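Local structure of sphingomyelinase-c (Listeria ivanovii, 1ZWX) at residues Y7-F11 against K140-Y145. The protein belongs to the endonuclease/exonuclease/phosphatase family and has the two-sheet alpha/beta fold of the DNase I-like proteins. Numbering follows the deposited sequence.
Sequences YPGNF and KNGKPY
The ring of Tyr145 lies between Phe11 and Tyr7, a compact example of how one aromatic residue can join the first modelled residues to a sheet. Phe11 forms an offset stack on one face, the planes only 6° apart and the centroids 4.0 Å from each other, with Phe11 CE1 over the middle of the tyrosine ring. The opposite face receives the edge of Tyr7 in a T-shaped pair inclined at 60°, Tyr7 CE1 standing 3.7 Å from Tyr145 CZ. The hydroxyl end of the sandwiched ring is tied down as well: Tyr145 OH donates to Pro8 O over 2.7 Å, the acceptor lying in the ring plane. Tyr7 has CG anti to its own nitrogen (chi1 -171°), which carries the ring across to strand 143-151; there its OH gives a 2.6 Å hydrogen bond to Pro144 O and accepts one from Ile189 N. Phe11 also meets the ring of Phe191, on strand 189-193. Packing is tight around the buried Phe11, Tyr145 and Pro8 and loosens towards exposed Tyr7 and two lysines: the extended chain of Lys140 brings CD to the edge of Phe11, 4.0 Å from CD1, and its ammonium pairs with Asp48, while Lys143 CB approaches Tyr7 CD1 no closer than 4.1 Å. The cluster thus packs the N-terminal segment leading into strand 12-20 of one sheet against a beta-hairpin of the other, within the two-sheet DNase I-like fold.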
ATOM      1  N   TYR A   7     -18.239  13.114  11.558  1.00 43.79           N
ATOM      2  CA  TYR A   7     -17.080  12.226  11.849  1.00 43.22           C
ATOM      3  C   TYR A   7     -17.405  10.733  11.656  1.00 44.63           C
ATOM      4  O   TYR A   7     -18.288  10.221  12.333  1.00 44.69           O
ATOM      5  CB  TYR A   7     -16.595  12.467  13.273  1.00 40.73           C
ATOM      6  CG  TYR A   7     -15.276  11.777  13.615  1.00 39.44           C
ATOM      7  CD1 TYR A   7     -14.071  12.151  12.994  1.00 36.80           C
ATOM      8  CD2 TYR A   7     -15.233  10.760  14.573  1.00 36.85           C
ATOM      9  CE1 TYR A   7     -12.857  11.513  13.342  1.00 37.10           C
ATOM     10  CE2 TYR A   7     -14.042  10.133  14.917  1.00 35.52           C
ATOM     11  CZ  TYR A   7     -12.861  10.492  14.289  1.00 35.73           C
ATOM     12  OH  TYR A   7     -11.693   9.858  14.671  1.00 31.48           O
ATOM     13  N   PRO A   8     -16.651  10.021  10.782  1.00 45.89           N
ATOM     14  CA  PRO A   8     -15.480  10.462  10.005  1.00 46.27           C
ATOM     15  C   PRO A   8     -15.787  11.424   8.861  1.00 46.24           C
ATOM     16  O   PRO A   8     -14.923  12.212   8.484  1.00 46.94           O
ATOM     17  CB  PRO A   8     -14.913   9.146   9.451  1.00 46.32           C
ATOM     18  CG  PRO A   8     -16.076   8.269   9.347  1.00 46.92           C
ATOM     19  CD  PRO A   8     -16.929   8.590  10.546  1.00 46.27           C
ATOM     20  N   GLY A   9     -16.990  11.355   8.303  1.00 45.86           N
ATOM     21  CA  GLY A   9     -17.411  12.337   7.318  1.00 45.44           C
ATOM     22  C   GLY A   9     -16.905  11.984   5.940  1.00 44.83           C
ATOM     23  O   GLY A   9     -16.828  10.803   5.597  1.00 45.27           O
ATOM     24  N   ASN A  10     -16.572  13.000   5.148  1.00 43.53           N
ATOM     25  CA  ASN A  10     -16.097  12.770   3.791  1.00 42.71           C
ATOM     26  C   ASN A  10     -14.573  12.597   3.829  1.00 41.00           C
ATOM     27  O   ASN A  10     -13.822  13.530   3.447  1.00 41.18           O
ATOM     28  CB  ASN A  10     -16.516  13.901   2.839  1.00 43.71           C
ATOM     29  CG  ASN A  10     -16.034  13.674   1.394  1.00 46.11           C
ATOM     30  OD1 ASN A  10     -15.412  12.643   1.066  1.00 47.78           O
ATOM     31  ND2 ASN A  10     -16.317  14.643   0.526  1.00 46.82           N
ATOM     32  N   PHE A  11     -14.135  11.433   4.344  1.00 36.93           N
ATOM     33  CA  PHE A  11     -12.716  11.064   4.391  1.00 33.41           C
ATOM     34  C   PHE A  11     -12.424  10.084   3.289  1.00 31.76           C
ATOM     35  O   PHE A  11     -13.185   9.135   3.072  1.00 30.58           O
ATOM     36  CB  PHE A  11     -12.341  10.431   5.712  1.00 32.51           C
ATOM     37  CG  PHE A  11     -10.895  10.617   6.086  1.00 31.43           C
ATOM     38  CD1 PHE A  11     -10.444  11.853   6.555  1.00 29.39           C
ATOM     39  CD2 PHE A  11      -9.971   9.555   5.961  1.00 29.11           C
ATOM     40  CE1 PHE A  11      -9.119  12.040   6.922  1.00 30.92           C
ATOM     41  CE2 PHE A  11      -8.638   9.730   6.335  1.00 27.79           C
ATOM     42  CZ  PHE A  11      -8.189  10.970   6.801  1.00 30.83           C
ATOM     43  N   LYS A 140      -7.521  16.580  10.977  1.00 22.41           N
ATOM     44  CA  LYS A 140      -8.281  17.249   9.951  1.00 23.93           C
ATOM     45  C   LYS A 140      -9.377  18.100  10.641  1.00 24.55           C
ATOM     46  O   LYS A 140     -10.340  17.557  11.182  1.00 23.76           O
ATOM     47  CB  LYS A 140      -8.916  16.250   8.990  1.00 23.02           C
ATOM     48  CG  LYS A 140      -9.681  16.886   7.821  1.00 24.70           C
ATOM     49  CD  LYS A 140     -10.413  15.844   6.990  1.00 24.50           C
ATOM     50  CE  LYS A 140     -11.257  16.468   5.879  1.00 26.38           C
ATOM     51  NZ  LYS A 140     -11.933  15.537   4.941  1.00 24.77           N
ATOM     52  N   ASN A 141      -9.202  19.418  10.617  1.00 24.78           N
ATOM     53  CA  ASN A 141     -10.234  20.350  11.100  1.00 25.15           C
ATOM     54  C   ASN A 141     -10.717  19.990  12.511  1.00 24.87           C
ATOM     55  O   ASN A 141     -11.925  19.917  12.748  1.00 26.27           O
ATOM     56  CB  ASN A 141     -11.392  20.415  10.103  1.00 24.90           C
ATOM     57  CG  ASN A 141     -10.947  20.887   8.703  1.00 28.55           C
ATOM     58  OD1 ASN A 141     -10.005  21.666   8.575  1.00 31.54           O
ATOM     59  ND2 ASN A 141     -11.604  20.378   7.656  1.00 28.57           N
ATOM     60  N   GLY A 142      -9.771  19.709  13.406  1.00 23.73           N
ATOM     61  CA  GLY A 142     -10.053  19.486  14.826  1.00 24.56           C
ATOM     62  C   GLY A 142     -10.328  18.028  15.167  1.00 26.11           C
ATOM     63  O   GLY A 142     -10.608  17.689  16.340  1.00 26.51           O
ATOM     64  N   LYS A 143     -10.228  17.172  14.148  1.00 25.48           N
ATOM     65  CA  LYS A 143     -10.629  15.768  14.273  1.00 26.13           C
ATOM     66  C   LYS A 143      -9.470  14.820  13.944  1.00 26.12           C
ATOM     67  O   LYS A 143      -8.813  14.974  12.911  1.00 26.30           O
ATOM     68  CB  LYS A 143     -11.803  15.515  13.331  1.00 25.42           C
ATOM     69  CG  LYS A 143     -13.063  16.302  13.723  1.00 29.53           C
ATOM     70  CD  LYS A 143     -14.147  16.217  12.657  1.00 30.62           C
ATOM     71  CE  LYS A 143     -13.691  16.832  11.353  1.00 36.64           C
ATOM     72  NZ  LYS A 143     -14.623  16.585  10.209  1.00 38.39           N
ATOM     73  N   PRO A 144      -9.233  13.826  14.819  1.00 27.05           N
ATOM     74  CA  PRO A 144      -8.145  12.873  14.583  1.00 26.26           C
ATOM     75  C   PRO A 144      -8.515  11.698  13.675  1.00 26.64           C
ATOM     76  O   PRO A 144      -9.678  11.192  13.678  1.00 25.17           O
ATOM     77  CB  PRO A 144      -7.800  12.393  15.982  1.00 26.61           C
ATOM     78  CG  PRO A 144      -9.135  12.538  16.783  1.00 27.06           C
ATOM     79  CD  PRO A 144      -9.997  13.531  16.056  1.00 26.04           C
ATOM     80  N   TYR A 145      -7.525  11.261  12.893  1.00 25.71           N
ATOM     81  CA  TYR A 145      -7.685  10.101  12.007  1.00 25.44           C
ATOM     82  C   TYR A 145      -6.394   9.318  12.101  1.00 25.23           C
ATOM     83  O   TYR A 145      -5.313   9.908  12.147  1.00 24.83           O
ATOM     84  CB  TYR A 145      -7.991  10.484  10.555  1.00 25.89           C
ATOM     85  CG  TYR A 145      -9.293  11.214  10.358  1.00 27.53           C
ATOM     86  CD1 TYR A 145     -10.426  10.563   9.916  1.00 27.25           C
ATOM     87  CD2 TYR A 145      -9.382  12.591  10.616  1.00 28.43           C
ATOM     88  CE1 TYR A 145     -11.653  11.262   9.738  1.00 29.39           C
ATOM     89  CE2 TYR A 145     -10.576  13.284  10.445  1.00 27.16           C
ATOM     90  CZ  TYR A 145     -11.694  12.636  10.006  1.00 29.11           C
ATOM     91  OH  TYR A 145     -12.850  13.364   9.849  1.00 28.45           O
TER